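Local coordinates for protein peroxisomal acyl-CoA oxidase 1A (Solanum lycopersicum, PDB 2FON) that probably catalyses the FAD-dependent oxidation of acyl-CoA esters, the step that opens peroxisomal beta-oxidation of fatty acids, at residues 391-402 / 449-457; 506-517 / 537-548. All blocks are in the same frame, centred on the assembly; numbering follows the deposited sequence.

Interaction 1 of 2, residues 391-402 / 449-457; sequences EAHACTAGLKSL and LQLQVARFL
In the C-alpha1 helical bundle of the acyl-CoA dehydrogenase-like fold, Ala-394, Ala-397 and Gly-398 form a small-residue surface against which Leu-449, Val-453 and Phe-456 lie. The two helix segments run roughly antiparallel, at 143°, their axes 8.2 Å apart. Phe-456 has CG anti to its own N (chi1 163°), which lays the ring along the 391-394 turn: CD2 is 3.3 Å from CB of Ala-394, while CZ reaches CA of Glu-391 at 3.5 Å, both partners sitting oblique to the ring. An alanine here removes the ring and would probably open a gap beside the methyl of Ala-394 and the backbone of Glu-391. Val-453 sends CG2 between the turns, 3.3 Å from N of Gly-398; the missing side chain of that glycine makes room for the branch. One turn earlier on that helix, Leu-449 CD2 meets Ala-397 CB at 3.8 Å, and its other branch, CD1, lies 4.0 Å from CD of Lys-400, the two chains crossing at about a right angle. Polar pairing is slight: His-393 NE2 points along its ring plane at Gln-452 OE1 in a weak hydrogen bond of 3.5 Å, with ring and amide planes turned 57° apart. The stronger polar links lead outward. Lys-400 NZ bonds to the carbonyls of Ala-439 and Gly-444 and to Asn-446 OD1, which ties the helix to the segment carrying Glu-443, the predicted proton acceptor; Ser-401 OG bonds to Asn-446 O. Leu-451, on the same helix as Leu-449, touches FAD. Helix 347-380 packs against Ala-392, Cys-395 and Leu-399, helix 297-328 against His-393, Thr-396 and Leu-449, and helix 535-558 against Leu-402, Gln-450 and Ala-454.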
loop_
_atom_site.group_PDB
_atom_site.type_symbol
_atom_site.label_atom_id
_atom_site.label_comp_id
_atom_site.label_asym_id
_atom_site.label_seq_id
_atom_site.Cartn_x
_atom_site.Cartn_y
_atom_site.Cartn_z
ATOM N N GLU B 391 13.149 -29.411 2.121
ATOM C CA GLU B 391 12.614 -28.739 3.297
ATOM C C GLU B 391 13.298 -27.413 3.529
ATOM O O GLU B 391 12.633 -26.472 3.808
ATOM C CB GLU B 391 12.721 -29.623 4.540
ATOM C CG GLU B 391 12.131 -29.012 5.831
ATOM C CD GLU B 391 13.197 -28.506 6.831
ATOM O OE1 GLU B 391 14.350 -29.053 6.854
ATOM O OE2 GLU B 391 12.860 -27.575 7.611
ATOM N N ALA B 392 14.620 -27.329 3.420
ATOM C CA ALA B 392 15.313 -26.054 3.622
ATOM C C ALA B 392 14.858 -25.042 2.587
ATOM O O ALA B 392 14.522 -23.898 2.961
ATOM C CB ALA B 392 16.793 -26.227 3.572
ATOM N N HIS B 393 14.804 -25.464 1.311
ATOM C CA HIS B 393 14.336 -24.607 0.222
ATOM C C HIS B 393 12.909 -24.100 0.467
ATOM O O HIS B 393 12.673 -22.890 0.489
ATOM C CB HIS B 393 14.443 -25.277 -1.165
ATOM C CG HIS B 393 13.849 -24.450 -2.279
ATOM N ND1 HIS B 393 14.586 -24.021 -3.367
ATOM C CD2 HIS B 393 12.592 -23.951 -2.457
ATOM C CE1 HIS B 393 13.814 -23.290 -4.161
ATOM N NE2 HIS B 393 12.598 -23.238 -3.635
ATOM N N ALA B 394 11.960 -25.006 0.648
ATOM C CA ALA B 394 10.584 -24.588 0.901
ATOM C C ALA B 394 10.430 -23.647 2.133
ATOM O O ALA B 394 9.718 -22.649 2.110
ATOM C CB ALA B 394 9.696 -25.801 1.052
ATOM N N CYS B 395 11.085 -24.001 3.217
ATOM C CA CYS B 395 11.067 -23.229 4.413
ATOM C C CYS B 395 11.561 -21.789 4.146
ATOM O O CYS B 395 10.921 -20.794 4.604
ATOM C CB CYS B 395 11.924 -23.964 5.449
ATOM S SG CYS B 395 12.241 -23.101 6.982
ATOM N N THR B 396 12.665 -21.651 3.406
ATOM C CA THR B 396 13.109 -20.311 3.120
ATOM C C THR B 396 12.229 -19.611 2.095
ATOM O O THR B 396 11.979 -18.417 2.217
ATOM C CB THR B 396 14.593 -20.194 2.764
ATOM O OG1 THR B 396 14.975 -21.221 1.851
ATOM C CG2 THR B 396 15.450 -20.341 3.980
ATOM N N ALA B 397 11.695 -20.313 1.105
ATOM C CA ALA B 397 10.858 -19.590 0.116
ATOM C C ALA B 397 9.634 -18.992 0.806
ATOM O O ALA B 397 9.290 -17.817 0.612
ATOM C CB ALA B 397 10.427 -20.500 -1.024
ATOM N N GLY B 398 9.011 -19.825 1.636
ATOM C CA GLY B 398 7.792 -19.526 2.345
ATOM C C GLY B 398 7.982 -18.404 3.304
ATOM O O GLY B 398 7.139 -17.496 3.363
ATOM N N LEU B 399 9.086 -18.443 4.033
ATOM C CA LEU B 399 9.376 -17.374 4.961
ATOM C C LEU B 399 9.682 -16.019 4.311
ATOM O O LEU B 399 9.259 -14.940 4.845
ATOM C CB LEU B 399 10.496 -17.786 5.893
ATOM C CG LEU B 399 9.994 -18.792 6.924
ATOM C CD1 LEU B 399 11.045 -19.087 7.922
ATOM C CD2 LEU B 399 8.777 -18.284 7.644
ATOM N N LYS B 400 10.414 -16.035 3.195
ATOM C CA LYS B 400 10.688 -14.778 2.479
ATOM C C LYS B 400 9.371 -14.173 2.050
ATOM O O LYS B 400 9.105 -12.988 2.269
ATOM C CB LYS B 400 11.554 -15.056 1.231
ATOM C CG LYS B 400 12.106 -13.876 0.438
ATOM C CD LYS B 400 11.008 -13.245 -0.399
ATOM C CE LYS B 400 11.522 -12.484 -1.638
ATOM N NZ LYS B 400 10.344 -11.941 -2.454
ATOM N N SER B 401 8.526 -14.995 1.425
ATOM C CA SER B 401 7.208 -14.535 0.964
ATOM C C SER B 401 6.345 -13.985 2.093
ATOM O O SER B 401 5.815 -12.896 2.020
ATOM C CB SER B 401 6.474 -15.710 0.362
ATOM O OG SER B 401 5.333 -15.247 -0.295
ATOM N N LEU B 402 6.220 -14.779 3.151
ATOM C CA LEU B 402 5.359 -14.426 4.236
ATOM C C LEU B 402 5.775 -13.079 4.757
ATOM O O LEU B 402 4.912 -12.156 4.854
ATOM C CB LEU B 402 5.482 -15.401 5.356
ATOM C CG LEU B 402 4.289 -15.143 6.234
ATOM C CD1 LEU B 402 3.045 -15.606 5.496
ATOM C CD2 LEU B 402 4.459 -15.848 7.534
ATOM N N LEU B 449 6.731 -17.922 -5.070
ATOM C CA LEU B 449 7.383 -18.692 -4.071
ATOM C C LEU B 449 6.382 -19.498 -3.262
ATOM O O LEU B 449 6.700 -20.618 -2.807
ATOM C CB LEU B 449 8.210 -17.813 -3.166
ATOM C CG LEU B 449 9.430 -17.225 -3.838
ATOM C CD1 LEU B 449 10.009 -16.245 -2.876
ATOM C CD2 LEU B 449 10.378 -18.288 -4.132
ATOM N N GLN B 450 5.177 -18.981 -3.035
ATOM C CA GLN B 450 4.300 -19.801 -2.212
ATOM C C GLN B 450 3.685 -20.953 -2.983
ATOM O O GLN B 450 3.257 -21.898 -2.370
ATOM C CB GLN B 450 3.310 -18.996 -1.389
ATOM C CG GLN B 450 4.009 -18.066 -0.417
ATOM C CD GLN B 450 3.931 -18.520 1.029
ATOM O OE1 GLN B 450 3.453 -19.615 1.311
ATOM N NE2 GLN B 450 4.412 -17.683 1.964
ATOM N N LEU B 451 3.709 -20.940 -4.308
ATOM C CA LEU B 451 3.264 -22.139 -4.989
ATOM C C LEU B 451 4.355 -23.175 -4.851
ATOM O O LEU B 451 4.061 -24.354 -4.713
ATOM C CB LEU B 451 2.924 -21.884 -6.441
ATOM C CG LEU B 451 1.701 -20.998 -6.805
ATOM C CD1 LEU B 451 1.847 -20.459 -8.229
ATOM C CD2 LEU B 451 0.422 -21.765 -6.697
ATOM N N GLN B 452 5.628 -22.765 -4.851
ATOM C CA GLN B 452 6.715 -23.721 -4.526
ATOM C C GLN B 452 6.521 -24.346 -3.167
ATOM O O GLN B 452 6.666 -25.562 -3.029
ATOM C CB GLN B 452 8.076 -23.077 -4.559
ATOM C CG GLN B 452 8.673 -23.211 -5.896
ATOM C CD GLN B 452 9.417 -21.971 -6.323
ATOM O OE1 GLN B 452 10.329 -21.499 -5.634
ATOM N NE2 GLN B 452 9.039 -21.436 -7.471
ATOM N N VAL B 453 6.195 -23.539 -2.155
ATOM C CA VAL B 453 5.954 -24.114 -0.837
ATOM C C VAL B 453 4.858 -25.186 -0.897
ATOM O O VAL B 453 5.062 -26.295 -0.468
ATOM C CB VAL B 453 5.728 -23.026 0.251
ATOM C CG1 VAL B 453 5.363 -23.683 1.571
ATOM C CG2 VAL B 453 7.002 -22.136 0.405
ATOM N N ALA B 454 3.733 -24.857 -1.523
ATOM C CA ALA B 454 2.596 -25.769 -1.748
ATOM C C ALA B 454 2.968 -27.116 -2.320
ATOM O O ALA B 454 2.609 -28.161 -1.711
ATOM C CB ALA B 454 1.584 -25.133 -2.650
ATOM N N ARG B 455 3.638 -27.096 -3.483
ATOM C CA ARG B 455 4.124 -28.307 -4.168
ATOM C C ARG B 455 4.894 -29.213 -3.256
ATOM O O ARG B 455 4.818 -30.435 -3.403
ATOM C CB ARG B 455 5.066 -27.958 -5.297
ATOM C CG ARG B 455 4.492 -28.099 -6.684
ATOM C CD ARG B 455 5.443 -27.524 -7.767
ATOM N NE ARG B 455 4.666 -27.295 -8.984
ATOM C CZ ARG B 455 4.227 -28.286 -9.751
ATOM N NH1 ARG B 455 4.524 -29.550 -9.442
ATOM N NH2 ARG B 455 3.483 -28.026 -10.808
ATOM N N PHE B 456 5.645 -28.628 -2.328
ATOM C CA PHE B 456 6.527 -29.372 -1.455
ATOM C C PHE B 456 5.747 -30.032 -0.335
ATOM O O PHE B 456 6.091 -31.165 0.122
ATOM C CB PHE B 456 7.601 -28.454 -0.877
ATOM C CG PHE B 456 8.279 -29.027 0.292
ATOM C CD1 PHE B 456 9.151 -30.092 0.147
ATOM C CD2 PHE B 456 7.992 -28.571 1.570
ATOM C CE1 PHE B 456 9.779 -30.640 1.270
ATOM C CE2 PHE B 456 8.605 -29.141 2.705
ATOM C CZ PHE B 456 9.495 -30.142 2.561
ATOM N N LEU B 457 4.730 -29.301 0.155
ATOM C CA LEU B 457 3.793 -29.854 1.146
ATOM C C LEU B 457 3.007 -30.971 0.487
ATOM O O LEU B 457 2.919 -32.056 1.039
ATOM C CB LEU B 457 2.851 -28.803 1.693
ATOM C CG LEU B 457 3.496 -27.696 2.505
ATOM C CD1 LEU B 457 2.427 -26.706 2.836
ATOM C CD2 LEU B 457 4.235 -28.202 3.801
#

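Interaction 2 of 2, residues 506-517 / 537-548; sequences FEARSARMSVAC and DLVEAAVAHCQL
Arg-509 and Gln-547 supply the hydrogen bonds between two antiparallel helices (157°, axes 8.8 Å apart) of the C-terminal acyl-CoA oxidase region. The guanidinium grips one acceptor end-on: NH1 lies 2.6 Å and NH2 2.8 Å from Gln-547 OE1, which sits close to the guanidinium plane. Over one face of the group rests Ala-544 CB, 3.4 Å from Arg-509 CZ. NH2 also forms a salt bridge with Asp-589, so two residues hold the group, which would limit its rotation. Ser-510 and His-545 are joined through a third residue, both bonding to Tyr-476 OH.

Apolar contacts fill the remaining length. At one end Leu-548, with CG anti to its backbone N (chi1 159°), sends CD1 to within 3.7 Å of Phe-506 CB and reaches CG of Glu-507 (3.9 Å), the two chains crossing at a slant; the Glu-507 carboxylate pairs with Arg-479. Midway, Met-513 bends at its last torsion (76°), bringing CE over the Glu-540 carbonyl, while SD lies 4.0 Å from Ala-544 CB. At the far end Cys-517 SG meets Leu-538 CD2 at 3.7 Å.

Helices 567-585 and 587-592 cover the Phe-506 and Arg-509 end, helix 446-462 lies against Ser-514, Ala-542 and Cys-546, and Glu-540 bonds to His-584 of the second subunit.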
loop_
_atom_site.group_PDB
_atom_site.type_symbol
_atom_site.label_atom_id
_atom_site.label_comp_id
_atom_site.label_asym_id
_atom_site.label_seq_id
_atom_site.Cartn_x
_atom_site.Cartn_y
_atom_site.Cartn_z
ATOM N N PHE B 506 -1.999 -24.236 15.490
ATOM C CA PHE B 506 -1.442 -23.899 14.194
ATOM C C PHE B 506 -1.071 -25.114 13.343
ATOM O O PHE B 506 -1.171 -25.096 12.106
ATOM C CB PHE B 506 -0.248 -22.976 14.381
ATOM C CG PHE B 506 -0.626 -21.539 14.496
ATOM C CD1 PHE B 506 -1.000 -21.001 15.722
ATOM C CD2 PHE B 506 -0.661 -20.742 13.375
ATOM C CE1 PHE B 506 -1.404 -19.681 15.819
ATOM C CE2 PHE B 506 -1.063 -19.412 13.462
ATOM C CZ PHE B 506 -1.428 -18.892 14.687
ATOM N N GLU B 507 -0.635 -26.165 14.034
ATOM C CA GLU B 507 -0.296 -27.436 13.420
ATOM C C GLU B 507 -1.534 -28.059 12.822
ATOM O O GLU B 507 -1.529 -28.462 11.662
ATOM C CB GLU B 507 0.337 -28.363 14.450
ATOM C CG GLU B 507 1.802 -28.013 14.766
ATOM C CD GLU B 507 2.508 -29.005 15.709
ATOM O OE1 GLU B 507 3.745 -28.937 15.795
ATOM O OE2 GLU B 507 1.867 -29.856 16.380
ATOM N N ALA B 508 -2.615 -28.084 13.596
ATOM C CA ALA B 508 -3.869 -28.693 13.147
ATOM C C ALA B 508 -4.347 -27.991 11.892
ATOM O O ALA B 508 -4.495 -28.605 10.832
ATOM C CB ALA B 508 -4.921 -28.618 14.233
ATOM N N ARG B 509 -4.536 -26.688 12.018
ATOM C CA ARG B 509 -4.942 -25.864 10.917
ATOM C C ARG B 509 -4.172 -26.182 9.621
ATOM O O ARG B 509 -4.771 -26.357 8.547
ATOM C CB ARG B 509 -4.731 -24.408 11.291
ATOM C CG ARG B 509 -5.013 -23.461 10.131
ATOM C CD ARG B 509 -4.084 -22.322 10.183
ATOM N NE ARG B 509 -4.467 -21.249 9.302
ATOM C CZ ARG B 509 -3.675 -20.194 9.100
ATOM N NH1 ARG B 509 -2.518 -20.116 9.756
ATOM N NH2 ARG B 509 -4.026 -19.221 8.250
ATOM N N SER B 510 -2.845 -26.230 9.724
ATOM C CA SER B 510 -2.028 -26.403 8.553
ATOM C C SER B 510 -2.180 -27.824 7.997
ATOM O O SER B 510 -2.471 -28.016 6.805
ATOM C CB SER B 510 -0.576 -26.039 8.868
ATOM O OG SER B 510 0.261 -26.356 7.771
ATOM N N ALA B 511 -2.036 -28.814 8.869
ATOM C CA ALA B 511 -2.281 -30.203 8.473
ATOM C C ALA B 511 -3.619 -30.289 7.797
ATOM O O ALA B 511 -3.722 -30.722 6.661
ATOM C CB ALA B 511 -2.226 -31.132 9.664
ATOM N N ARG B 512 -4.654 -29.837 8.480
ATOM C CA ARG B 512 -5.967 -29.944 7.894
ATOM C C ARG B 512 -6.017 -29.248 6.542
ATOM O O ARG B 512 -6.448 -29.845 5.582
ATOM C CB ARG B 512 -7.017 -29.429 8.841
ATOM C CG ARG B 512 -7.342 -30.399 9.906
ATOM C CD ARG B 512 -7.512 -29.683 11.210
ATOM N NE ARG B 512 -7.695 -30.629 12.303
ATOM C CZ ARG B 512 -8.869 -30.868 12.872
ATOM N NH1 ARG B 512 -9.953 -30.209 12.454
ATOM N NH2 ARG B 512 -8.956 -31.750 13.867
ATOM N N MET B 513 -5.507 -28.029 6.439
ATOM C CA MET B 513 -5.594 -27.326 5.157
ATOM C C MET B 513 -4.842 -28.016 4.032
ATOM O O MET B 513 -5.386 -28.191 2.925
ATOM C CB MET B 513 -5.224 -25.857 5.269
ATOM C CG MET B 513 -6.355 -25.030 5.800
ATOM S SD MET B 513 -5.744 -23.408 6.257
ATOM C CE MET B 513 -5.553 -22.600 4.644
ATOM N N SER B 514 -3.620 -28.457 4.332
ATOM C CA SER B 514 -2.843 -29.217 3.357
ATOM C C SER B 514 -3.489 -30.540 2.980
ATOM O O SER B 514 -3.511 -30.885 1.818
ATOM C CB SER B 514 -1.435 -29.435 3.842
ATOM O OG SER B 514 -0.705 -28.257 3.610
ATOM N N VAL B 515 -4.046 -31.251 3.949
ATOM C CA VAL B 515 -4.748 -32.487 3.652
ATOM C C VAL B 515 -5.899 -32.221 2.697
ATOM O O VAL B 515 -6.063 -32.896 1.689
ATOM C CB VAL B 515 -5.239 -33.192 4.962
ATOM C CG1 VAL B 515 -6.369 -34.184 4.695
ATOM C CG2 VAL B 515 -4.055 -33.899 5.652
ATOM N N ALA B 516 -6.674 -31.200 3.009
ATOM C CA ALA B 516 -7.820 -30.821 2.184
ATOM C C ALA B 516 -7.339 -30.496 0.749
ATOM O O ALA B 516 -8.015 -30.859 -0.233
ATOM C CB ALA B 516 -8.620 -29.631 2.834
ATOM N N CYS B 517 -6.163 -29.873 0.624
ATOM C CA CYS B 517 -5.630 -29.664 -0.705
ATOM C C CYS B 517 -5.257 -30.961 -1.441
ATOM O O CYS B 517 -5.593 -31.134 -2.629
ATOM C CB CYS B 517 -4.443 -28.755 -0.658
ATOM S SG CYS B 517 -4.952 -27.060 -0.644
ATOM N N ASP B 537 -5.996 -21.934 -3.253
ATOM C CA ASP B 537 -6.085 -22.669 -2.004
ATOM C C ASP B 537 -4.736 -23.266 -1.599
ATOM O O ASP B 537 -4.398 -23.375 -0.399
ATOM C CB ASP B 537 -7.144 -23.772 -2.119
ATOM C CG ASP B 537 -8.380 -23.329 -2.947
ATOM O OD1 ASP B 537 -9.411 -23.985 -2.829
ATOM O OD2 ASP B 537 -8.353 -22.339 -3.725
ATOM N N LEU B 538 -3.958 -23.665 -2.594
ATOM C CA LEU B 538 -2.639 -24.137 -2.314
ATOM C C LEU B 538 -1.844 -23.051 -1.569
ATOM O O LEU B 538 -1.244 -23.332 -0.537
ATOM C CB LEU B 538 -1.990 -24.603 -3.597
ATOM C CG LEU B 538 -2.639 -25.927 -4.032
ATOM C CD1 LEU B 538 -2.352 -26.183 -5.500
ATOM C CD2 LEU B 538 -2.231 -27.137 -3.141
ATOM N N VAL B 539 -1.900 -21.818 -2.083
ATOM C CA VAL B 539 -1.284 -20.652 -1.486
ATOM C C VAL B 539 -1.830 -20.411 -0.082
ATOM O O VAL B 539 -1.087 -20.187 0.843
ATOM C CB VAL B 539 -1.577 -19.401 -2.359
ATOM C CG1 VAL B 539 -0.667 -18.272 -2.035
ATOM C CG2 VAL B 539 -1.388 -19.765 -3.810
ATOM N N GLU B 540 -3.141 -20.458 0.078
ATOM C CA GLU B 540 -3.705 -20.314 1.391
ATOM C C GLU B 540 -3.103 -21.367 2.335
ATOM O O GLU B 540 -2.743 -21.022 3.461
ATOM C CB GLU B 540 -5.219 -20.389 1.334
ATOM C CG GLU B 540 -5.915 -19.053 1.232
ATOM C CD GLU B 540 -7.443 -19.181 0.906
ATOM O OE1 GLU B 540 -7.959 -18.368 0.073
ATOM O OE2 GLU B 540 -8.144 -20.073 1.475
ATOM N N ALA B 541 -2.948 -22.615 1.876
ATOM C CA ALA B 541 -2.278 -23.637 2.672
ATOM C C ALA B 541 -0.805 -23.287 2.959
ATOM O O ALA B 541 -0.397 -23.189 4.113
ATOM C CB ALA B 541 -2.382 -24.970 1.996
ATOM N N ALA B 542 -0.010 -23.077 1.916
ATOM C CA ALA B 542 1.365 -22.562 2.071
ATOM C C ALA B 542 1.500 -21.406 3.095
ATOM O O ALA B 542 2.439 -21.417 3.942
ATOM C CB ALA B 542 1.895 -22.140 0.789
ATOM N N VAL B 543 0.571 -20.435 3.058
ATOM C CA VAL B 543 0.596 -19.351 4.039
ATOM C C VAL B 543 0.471 -19.930 5.425
ATOM O O VAL B 543 1.317 -19.688 6.267
ATOM C CB VAL B 543 -0.412 -18.139 3.755
ATOM C CG1 VAL B 543 -0.358 -17.075 4.874
ATOM C CG2 VAL B 543 -0.114 -17.446 2.390
ATOM N N ALA B 544 -0.546 -20.741 5.643
ATOM C CA ALA B 544 -0.793 -21.327 6.978
ATOM C C ALA B 544 0.464 -22.032 7.578
ATOM O O ALA B 544 0.815 -21.845 8.762
ATOM C CB ALA B 544 -1.994 -22.276 6.926
ATOM N N HIS B 545 1.136 -22.807 6.725
ATOM C CA HIS B 545 2.401 -23.463 7.059
ATOM C C HIS B 545 3.498 -22.488 7.447
ATOM O O HIS B 545 4.167 -22.688 8.465
ATOM C CB HIS B 545 2.850 -24.384 5.923
ATOM C CG HIS B 545 4.241 -24.918 6.082
ATOM N ND1 HIS B 545 4.570 -25.902 7.000
ATOM C CD2 HIS B 545 5.386 -24.627 5.413
ATOM C CE1 HIS B 545 5.859 -26.175 6.901
ATOM N NE2 HIS B 545 6.381 -25.408 5.951
ATOM N N CYS B 546 3.679 -21.440 6.651
ATOM C CA CYS B 546 4.658 -20.423 6.990
ATOM C C CYS B 546 4.374 -19.730 8.331
ATOM O O CYS B 546 5.277 -19.501 9.136
ATOM C CB CYS B 546 4.810 -19.411 5.864
ATOM S SG CYS B 546 5.459 -20.220 4.319
ATOM N N GLN B 547 3.110 -19.415 8.556
ATOM C CA GLN B 547 2.648 -18.803 9.781
ATOM C C GLN B 547 3.004 -19.704 10.923
ATOM O O GLN B 547 3.381 -19.217 11.987
ATOM C CB GLN B 547 1.150 -18.589 9.706
ATOM C CG GLN B 547 0.801 -17.358 8.881
ATOM C CD GLN B 547 -0.683 -17.143 8.684
ATOM O OE1 GLN B 547 -1.461 -18.070 8.622
ATOM N NE2 GLN B 547 -1.067 -15.936 8.569
ATOM N N LEU B 548 2.927 -21.014 10.687
ATOM C CA LEU B 548 3.210 -21.980 11.707
ATOM C C LEU B 548 4.714 -21.983 11.982
ATOM O O LEU B 548 5.158 -22.123 13.115
ATOM C CB LEU B 548 2.704 -23.381 11.303
ATOM C CG LEU B 548 3.355 -24.563 12.040
ATOM C CD1 LEU B 548 3.028 -24.538 13.517
ATOM C CD2 LEU B 548 2.989 -25.895 11.463
#

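How the interactions relate
From the N terminus, the chain passes an N-terminal helical region and the beta-rich middle region, then enters the helical part, where interaction 1 closes a mainly helical loop of 46 residues that carries the predicted proton acceptor Glu-443. Interaction 2 follows in series, well after interaction 1 is complete, and closes a shorter loop of 19 residues holding helix 527-533. The two neither nest nor cross, yet their centres are only about 12 Å apart. Helix 535-558 joins them: Ala-542 and Cys-546 lie against Gln-450 and Gly-398, while Leu-457 reaches Ser-514 on helix 499-521. Together they fasten the FAD-lining C-alpha1 bundle to the C-terminal helical region.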